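PDB 3WWV: membrane-bound protease PH1510 from Pyrococcus horikoshii OT3, which cleaves protein substrates preferentially near hydrophobic or aromatic residues and degrades a stomatin homolog in vitro, the chain here being its C-terminal OB-fold domain. Local coordinates for residues K39-I44 with V62-K67; K35-F40 with D54-T59. One frame throughout, in Å; residues are numbered along the deposited sequence.

Contact 1: residues K39-I44 with V62-K67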
ATOM      1  N   LYS A  39       3.717   4.679  -8.256  1.00 24.21           N
ATOM      2  CA  LYS A  39       4.858   5.048  -7.416  1.00 24.69           C
ATOM      3  C   LYS A  39       6.222   4.840  -8.077  1.00 26.07           C
ATOM      4  O   LYS A  39       7.084   5.704  -7.968  1.00 25.94           O
ATOM      5  CB  LYS A  39       4.823   4.332  -6.072  1.00 24.49           C
ATOM      6  CG  LYS A  39       5.783   4.958  -5.066  1.00 23.95           C
ATOM      7  CD  LYS A  39       5.703   4.297  -3.709  1.00 23.08           C
ATOM      8  CE  LYS A  39       6.878   4.738  -2.860  1.00 24.03           C
ATOM      9  NZ  LYS A  39       6.685   6.095  -2.288  1.00 23.74           N
ATOM     10  N   PHE A  40       6.421   3.709  -8.753  1.00 27.60           N
ATOM     11  CA  PHE A  40       7.731   3.415  -9.348  1.00 30.78           C
ATOM     12  C   PHE A  40       7.643   3.254 -10.845  1.00 35.34           C
ATOM     13  O   PHE A  40       8.448   3.838 -11.581  1.00 33.39           O
ATOM     14  CB  PHE A  40       8.322   2.110  -8.818  1.00 28.64           C
ATOM     15  CG  PHE A  40       8.252   1.959  -7.344  1.00 27.14           C
ATOM     16  CD1 PHE A  40       9.205   2.554  -6.529  1.00 26.41           C
ATOM     17  CD2 PHE A  40       7.254   1.182  -6.770  1.00 26.24           C
ATOM     18  CE1 PHE A  40       9.151   2.395  -5.159  1.00 26.10           C
ATOM     19  CE2 PHE A  40       7.198   1.012  -5.404  1.00 25.63           C
ATOM     20  CZ  PHE A  40       8.141   1.625  -4.600  1.00 25.76           C
ATOM     21  N   ASN A  41       6.686   2.414 -11.266  1.00 40.39           N
ATOM     22  CA  ASN A  41       6.493   2.020 -12.662  1.00 44.27           C
ATOM     23  C   ASN A  41       6.324   3.208 -13.588  1.00 43.88           C
ATOM     24  O   ASN A  41       5.680   4.189 -13.236  1.00 46.52           O
ATOM     25  CB  ASN A  41       5.280   1.090 -12.807  1.00 48.12           C
ATOM     26  CG  ASN A  41       5.576  -0.352 -12.410  1.00 52.18           C
ATOM     27  OD1 ASN A  41       4.680  -1.204 -12.435  1.00 54.96           O
ATOM     28  ND2 ASN A  41       6.829  -0.639 -12.046  1.00 54.43           N
ATOM     29  N   GLY A  42       6.913   3.114 -14.773  1.00 44.28           N
ATOM     30  CA  GLY A  42       6.753   4.147 -15.786  1.00 41.95           C
ATOM     31  C   GLY A  42       5.363   4.138 -16.408  1.00 41.45           C
ATOM     32  O   GLY A  42       4.913   5.177 -16.908  1.00 41.53           O
ATOM     33  N   LYS A  43       4.688   2.978 -16.361  1.00 37.35           N
ATOM     34  CA  LYS A  43       3.418   2.766 -17.074  1.00 34.33           C
ATOM     35  C   LYS A  43       2.586   1.585 -16.543  1.00 32.26           C
ATOM     36  O   LYS A  43       3.035   0.437 -16.571  1.00 31.86           O
ATOM     37  CB  LYS A  43       3.676   2.582 -18.578  1.00 33.92           C
ATOM     38  CG  LYS A  43       2.428   2.324 -19.415  1.00 34.82           C
ATOM     39  CD  LYS A  43       2.784   1.793 -20.795  1.00 37.58           C
ATOM     40  CE  LYS A  43       3.243   2.918 -21.706  1.00 40.46           C
ATOM     41  NZ  LYS A  43       3.989   2.403 -22.885  1.00 43.36           N
ATOM     42  N   ILE A  44       1.373   1.877 -16.075  1.00 28.86           N
ATOM     43  CA  ILE A  44       0.400   0.845 -15.709  1.00 27.65           C
ATOM     44  C   ILE A  44      -0.843   0.966 -16.603  1.00 27.55           C
ATOM     45  O   ILE A  44      -1.462   2.019 -16.678  1.00 26.45           O
ATOM     46  CB  ILE A  44       0.027   0.894 -14.208  1.00 26.22           C
ATOM     47  CG1 ILE A  44       1.292   0.824 -13.335  1.00 24.96           C
ATOM     48  CG2 ILE A  44      -0.937  -0.234 -13.857  1.00 25.31           C
ATOM     49  CD1 ILE A  44       1.024   0.912 -11.845  1.00 24.66           C
ATOM     50  N   VAL A  62      -0.150   4.649  -6.277  1.00 19.20           N
ATOM     51  CA  VAL A  62      -0.535   3.255  -6.433  1.00 17.62           C
ATOM     52  C   VAL A  62       0.655   2.464  -6.944  1.00 18.42           C
ATOM     53  O   VAL A  62       1.555   3.029  -7.582  1.00 18.92           O
ATOM     54  CB  VAL A  62      -1.720   3.092  -7.418  1.00 17.03           C
ATOM     55  CG1 VAL A  62      -2.938   3.894  -6.973  1.00 16.54           C
ATOM     56  CG2 VAL A  62      -1.335   3.498  -8.829  1.00 16.46           C
ATOM     57  N   VAL A  63       0.668   1.171  -6.630  1.00 18.68           N
ATOM     58  CA  VAL A  63       1.527   0.185  -7.296  1.00 20.15           C
ATOM     59  C   VAL A  63       0.585  -0.809  -7.971  1.00 21.42           C
ATOM     60  O   VAL A  63      -0.579  -0.913  -7.568  1.00 21.28           O
ATOM     61  CB  VAL A  63       2.480  -0.560  -6.311  1.00 19.64           C
ATOM     62  CG1 VAL A  63       3.474   0.412  -5.676  1.00 19.31           C
ATOM     63  CG2 VAL A  63       1.708  -1.312  -5.230  1.00 18.44           C
ATOM     64  N   ARG A  64       1.046  -1.535  -8.989  1.00 23.31           N
ATOM     65  CA  ARG A  64       0.194  -2.604  -9.510  1.00 25.23           C
ATOM     66  C   ARG A  64       0.075  -3.712  -8.489  1.00 25.72           C
ATOM     67  O   ARG A  64       1.013  -3.988  -7.741  1.00 25.48           O
ATOM     68  CB  ARG A  64       0.608  -3.163 -10.879  1.00 26.71           C
ATOM     69  CG  ARG A  64       2.085  -3.186 -11.209  1.00 28.20           C
ATOM     70  CD  ARG A  64       2.359  -4.147 -12.368  1.00 28.93           C
ATOM     71  NE  ARG A  64       1.345  -4.114 -13.413  1.00 28.35           N
ATOM     72  CZ  ARG A  64       1.446  -3.419 -14.543  1.00 28.82           C
ATOM     73  NH1 ARG A  64       2.518  -2.691 -14.802  1.00 28.34           N
ATOM     74  NH2 ARG A  64       0.461  -3.453 -15.419  1.00 29.11           N
ATOM     75  N   GLU A  65      -1.101  -4.317  -8.448  1.00 26.18           N
ATOM     76  CA  GLU A  65      -1.384  -5.371  -7.498  1.00 27.00           C
ATOM     77  C   GLU A  65      -0.386  -6.531  -7.700  1.00 26.78           C
ATOM     78  O   GLU A  65      -0.081  -6.905  -8.834  1.00 24.25           O
ATOM     79  CB  GLU A  65      -2.845  -5.808  -7.668  1.00 27.10           C
ATOM     80  CG  GLU A  65      -3.305  -6.966  -6.791  1.00 29.36           C
ATOM     81  CD  GLU A  65      -3.351  -6.639  -5.307  1.00 30.41           C
ATOM     82  OE1 GLU A  65      -2.781  -5.612  -4.878  1.00 30.62           O
ATOM     83  OE2 GLU A  65      -3.958  -7.432  -4.559  1.00 32.56           O
ATOM     84  N   ARG A  66       0.139  -7.064  -6.603  1.00 28.52           N
ATOM     85  CA  ARG A  66       1.059  -8.204  -6.661  1.00 31.81           C
ATOM     86  C   ARG A  66       0.377  -9.515  -7.064  1.00 36.04           C
ATOM     87  O   ARG A  66      -0.771  -9.775  -6.687  1.00 35.93           O
ATOM     88  CB  ARG A  66       1.779  -8.380  -5.329  1.00 32.34           C
ATOM     89  CG  ARG A  66       2.623  -7.183  -4.921  1.00 32.11           C
ATOM     90  CD  ARG A  66       4.019  -7.250  -5.512  1.00 31.34           C
ATOM     91  NE  ARG A  66       4.824  -6.147  -5.007  1.00 30.86           N
ATOM     92  CZ  ARG A  66       6.131  -6.196  -4.769  1.00 31.26           C
ATOM     93  NH1 ARG A  66       6.827  -7.309  -4.981  1.00 30.65           N
ATOM     94  NH2 ARG A  66       6.744  -5.115  -4.314  1.00 30.72           N
ATOM     95  N   LYS A  67       1.116 -10.332  -7.824  1.00 40.23           N
ATOM     96  CA  LYS A  67       0.657 -11.622  -8.373  1.00 44.07           C
ATOM     97  C   LYS A  67      -0.671 -11.496  -9.119  1.00 46.00           C
ATOM     98  O   LYS A  67      -0.775 -10.764 -10.109  1.00 47.82           O
ATOM     99  CB  LYS A  67       0.580 -12.728  -7.300  1.00 45.67           C
ATOM    100  CG  LYS A  67       1.570 -12.626  -6.139  1.00 47.26           C
ATOM    101  CD  LYS A  67       3.029 -12.760  -6.560  1.00 50.83           C
ATOM    102  CE  LYS A  67       3.953 -12.574  -5.360  1.00 52.31           C
ATOM    103  NZ  LYS A  67       5.222 -11.874  -5.712  1.00 50.70           N
TER
HETATM  104  O   HOH W   1       3.811  -0.848  -9.579  1.00 25.25           O
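In the OB-fold domain at the C-terminus of the protease, the loop that leaves strand 32-38 folds over the end of strand 59-64, and K39 and V62 make the first link. K39 N donates to V62 O at 2.8 Å. Next to it F40 and V63 lie side by side and point the same way; F40 CE2 meets V63 CG1 at 3.8 Å, while K39 CG sits over the centre of one face of the F40 ring. R64 carries the far half of the contact. Its chain, bent at chi3 (39°), slides past I44 in the opposite direction, and I44 CG2 lies over one face of the guanidinium, offset toward its rim, 3.8 Å from R64 NH2. N41 crosses R64 at about a right angle: N41 OD1 rests 3.5 Å from R64 CG, and the amide and guanidinium planes are 46° apart. A water accepts from R64 N at 2.9 Å and donates a weak bond to N41 OD1, joining N41 to the backbone of R64, a second polar link beside the K39-V62 bond. I44 CD1 packs 3.8 Å from R64 N. E48 and E45 form salt bridges with R64 NH2. An alanine at R64 would probably leave both carboxylates without their cationic mate and I44 CG2 without its flat cover. K39 and F40 also pack on I11 of the second subunit. Such a loop, crossing the end of a neighbouring strand and continuing toward the next one, belongs to the strand 3 to strand 4 connection of the OB fold.

Contact 2: residues K35-F40 with D54-T59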
ATOM      1  N   LYS A  35      -7.813  10.720  -9.706  1.00 25.09           N
ATOM      2  CA  LYS A  35      -6.503  10.940 -10.289  1.00 25.40           C
ATOM      3  C   LYS A  35      -5.549  10.010  -9.559  1.00 24.61           C
ATOM      4  O   LYS A  35      -5.676   9.811  -8.348  1.00 24.60           O
ATOM      5  CB  LYS A  35      -6.052  12.383 -10.101  1.00 28.00           C
ATOM      6  CG  LYS A  35      -6.721  13.395 -11.012  1.00 33.01           C
ATOM      7  CD  LYS A  35      -6.206  14.801 -10.726  1.00 38.15           C
ATOM      8  CE  LYS A  35      -6.439  15.724 -11.915  1.00 41.90           C
ATOM      9  NZ  LYS A  35      -5.298  16.667 -12.130  1.00 45.37           N
ATOM     10  N   ALA A  36      -4.604   9.431 -10.293  1.00 23.75           N
ATOM     11  CA  ALA A  36      -3.662   8.485  -9.709  1.00 23.93           C
ATOM     12  C   ALA A  36      -2.304   8.564 -10.387  1.00 24.62           C
ATOM     13  O   ALA A  36      -2.193   9.021 -11.531  1.00 24.35           O
ATOM     14  CB  ALA A  36      -4.213   7.062  -9.764  1.00 23.28           C
ATOM     15  N   ARG A  37      -1.283   8.116  -9.660  1.00 25.06           N
ATOM     16  CA  ARG A  37       0.106   8.166 -10.109  1.00 27.04           C
ATOM     17  C   ARG A  37       0.789   6.885  -9.630  1.00 25.47           C
ATOM     18  O   ARG A  37       0.691   6.544  -8.459  1.00 25.42           O
ATOM     19  CB  ARG A  37       0.782   9.409  -9.508  1.00 29.01           C
ATOM     20  CG  ARG A  37       2.202   9.682  -9.972  1.00 32.33           C
ATOM     21  CD  ARG A  37       2.653  11.099  -9.621  1.00 35.42           C
ATOM     22  NE  ARG A  37       3.026  11.272  -8.210  1.00 37.56           N
ATOM     23  CZ  ARG A  37       2.514  12.190  -7.378  1.00 38.52           C
ATOM     24  NH1 ARG A  37       1.586  13.056  -7.777  1.00 36.94           N
ATOM     25  NH2 ARG A  37       2.944  12.246  -6.127  1.00 39.29           N
ATOM     26  N   SER A  38       1.449   6.157 -10.524  1.00 24.64           N
ATOM     27  CA  SER A  38       2.164   4.959 -10.101  1.00 25.32           C
ATOM     28  C   SER A  38       3.430   5.361  -9.363  1.00 24.26           C
ATOM     29  O   SER A  38       4.123   6.282  -9.789  1.00 23.35           O
ATOM     30  CB  SER A  38       2.499   4.055 -11.277  1.00 26.66           C
ATOM     31  OG  SER A  38       3.334   4.722 -12.194  1.00 30.74           O
ATOM     32  N   LYS A  39       3.717   4.679  -8.256  1.00 24.21           N
ATOM     33  CA  LYS A  39       4.858   5.048  -7.416  1.00 24.69           C
ATOM     34  C   LYS A  39       6.222   4.840  -8.077  1.00 26.07           C
ATOM     35  O   LYS A  39       7.084   5.704  -7.968  1.00 25.94           O
ATOM     36  CB  LYS A  39       4.823   4.332  -6.072  1.00 24.49           C
ATOM     37  CG  LYS A  39       5.783   4.958  -5.066  1.00 23.95           C
ATOM     38  CD  LYS A  39       5.703   4.297  -3.709  1.00 23.08           C
ATOM     39  CE  LYS A  39       6.878   4.738  -2.860  1.00 24.03           C
ATOM     40  NZ  LYS A  39       6.685   6.095  -2.288  1.00 23.74           N
ATOM     41  N   PHE A  40       6.421   3.709  -8.753  1.00 27.60           N
ATOM     42  CA  PHE A  40       7.731   3.415  -9.348  1.00 30.78           C
ATOM     43  C   PHE A  40       7.643   3.254 -10.845  1.00 35.34           C
ATOM     44  O   PHE A  40       8.448   3.838 -11.581  1.00 33.39           O
ATOM     45  CB  PHE A  40       8.322   2.110  -8.818  1.00 28.64           C
ATOM     46  CG  PHE A  40       8.252   1.959  -7.344  1.00 27.14           C
ATOM     47  CD1 PHE A  40       9.205   2.554  -6.529  1.00 26.41           C
ATOM     48  CD2 PHE A  40       7.254   1.182  -6.770  1.00 26.24           C
ATOM     49  CE1 PHE A  40       9.151   2.395  -5.159  1.00 26.10           C
ATOM     50  CE2 PHE A  40       7.198   1.012  -5.404  1.00 25.63           C
ATOM     51  CZ  PHE A  40       8.141   1.625  -4.600  1.00 25.76           C
ATOM     52  N   ASP A  54      -0.432   5.407  -0.922  1.00 24.05           N
ATOM     53  CA  ASP A  54      -0.270   6.751  -0.352  1.00 25.28           C
ATOM     54  C   ASP A  54      -1.200   7.722  -1.058  1.00 25.50           C
ATOM     55  O   ASP A  54      -1.909   7.344  -1.985  1.00 23.95           O
ATOM     56  CB  ASP A  54       1.179   7.229  -0.505  1.00 27.41           C
ATOM     57  CG  ASP A  54       1.561   8.303   0.497  1.00 29.82           C
ATOM     58  OD1 ASP A  54       0.747   8.680   1.375  1.00 31.23           O
ATOM     59  OD2 ASP A  54       2.705   8.781   0.403  1.00 32.45           O
ATOM     60  N   MET A  55      -1.185   8.974  -0.615  1.00 27.66           N
ATOM     61  CA  MET A  55      -1.985  10.024  -1.230  1.00 30.03           C
ATOM     62  C   MET A  55      -1.224  11.341  -1.241  1.00 31.14           C
ATOM     63  O   MET A  55      -0.573  11.700  -0.266  1.00 30.74           O
ATOM     64  CB  MET A  55      -3.304  10.198  -0.488  1.00 31.65           C
ATOM     65  CG  MET A  55      -4.483  10.414  -1.410  1.00 33.86           C
ATOM     66  SD  MET A  55      -6.003  10.777  -0.526  1.00 36.60           S
ATOM     67  CE  MET A  55      -6.043   9.400   0.592  1.00 34.19           C
ATOM     68  N   ASP A  56      -1.325  12.044  -2.364  1.00 33.21           N
ATOM     69  CA  ASP A  56      -0.682  13.328  -2.588  1.00 34.27           C
ATOM     70  C   ASP A  56      -1.779  14.316  -2.967  1.00 34.35           C
ATOM     71  O   ASP A  56      -2.202  14.372  -4.127  1.00 33.54           O
ATOM     72  CB  ASP A  56       0.311  13.198  -3.746  1.00 37.89           C
ATOM     73  CG  ASP A  56       1.283  14.362  -3.828  1.00 41.77           C
ATOM     74  OD1 ASP A  56       1.352  15.185  -2.883  1.00 42.85           O
ATOM     75  OD2 ASP A  56       2.000  14.436  -4.844  1.00 44.70           O
ATOM     76  N   GLY A  57      -2.244  15.094  -1.995  1.00 33.22           N
ATOM     77  CA  GLY A  57      -3.415  15.934  -2.212  1.00 32.93           C
ATOM     78  C   GLY A  57      -4.587  15.035  -2.557  1.00 32.32           C
ATOM     79  O   GLY A  57      -4.914  14.135  -1.797  1.00 36.28           O
ATOM     80  N   LEU A  58      -5.185  15.259  -3.720  1.00 30.76           N
ATOM     81  CA  LEU A  58      -6.271  14.427  -4.221  1.00 29.63           C
ATOM     82  C   LEU A  58      -5.805  13.368  -5.235  1.00 29.28           C
ATOM     83  O   LEU A  58      -6.632  12.726  -5.898  1.00 30.82           O
ATOM     84  CB  LEU A  58      -7.366  15.312  -4.839  1.00 29.65           C
ATOM     85  CG  LEU A  58      -8.075  16.306  -3.912  1.00 30.14           C
ATOM     86  CD1 LEU A  58      -8.943  17.258  -4.723  1.00 29.95           C
ATOM     87  CD2 LEU A  58      -8.895  15.590  -2.837  1.00 29.54           C
ATOM     88  N   THR A  59      -4.492  13.182  -5.359  1.00 27.19           N
ATOM     89  CA  THR A  59      -3.939  12.188  -6.280  1.00 26.33           C
ATOM     90  C   THR A  59      -3.541  10.920  -5.511  1.00 24.80           C
ATOM     91  O   THR A  59      -2.740  10.981  -4.575  1.00 24.84           O
ATOM     92  CB  THR A  59      -2.723  12.751  -7.061  1.00 27.54           C
ATOM     93  OG1 THR A  59      -3.112  13.934  -7.769  1.00 28.82           O
ATOM     94  CG2 THR A  59      -2.179  11.738  -8.066  1.00 27.04           C
TER
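R37 CG stands anti to the backbone N (chi1 -175°), D56 CG is likewise anti to its own backbone N, and with a bend at chi3 in the arginine the two side chains meet in a salt bridge. R37 NH2 donates to D56 OD2 at 2.7 Å with an N-H...O angle of 162°; a second, weak bond runs from R37 NH1 to D56 OD2 at 3.3 Å. One carboxylate oxygen thus takes both, at the guanidinium edge and near its plane. The NH2 group meets D56 OD2 on its anti side, 29° out of the carboxylate plane, and the two flat groups stand almost perpendicular. T59 crosses R37 at about a right angle, with T59 CG2 4.0 Å from R37 CB and 3.9 Å from A36 C. T59 CA approaches K35 O at 3.6 Å in a CA-H...O contact. A type II' turn from D56 to T59, with G57 at positive phi, holds D56 and T59 together, its backbone bonds running both ways between them. Strand 59-64 lies between strands 32-38 and 49-56, parallel to the first and antiparallel to the second, and the salt bridge spans it, with R37 also packing on I61 of that middle strand and on E24 of strand 24-29.

In the fold
Contacts 1 and 2 both start from the same run of chain, sharing K39 and F40, and their centres lie 11 Å apart. Strand 59-64 joins them: T59 at its start belongs to contact 2 and V62 to R64 at its end to contact 1. Between them V62 N lies 3.0 Å from R37 O, a probable hydrogen bond of the parallel pairing, and I44 CD1 packs 3.5 Å from S38 CB. A bound sodium ion lies about 6 Å from the side chain of F40, and one lies about 6 Å from that of R37. Both contacts reach the second subunit of the dimer: in contact 1 N41 packs on E8 of that subunit and R66 NH2 bonds to its I11 O, and in contact 2 D54 packs on its K39.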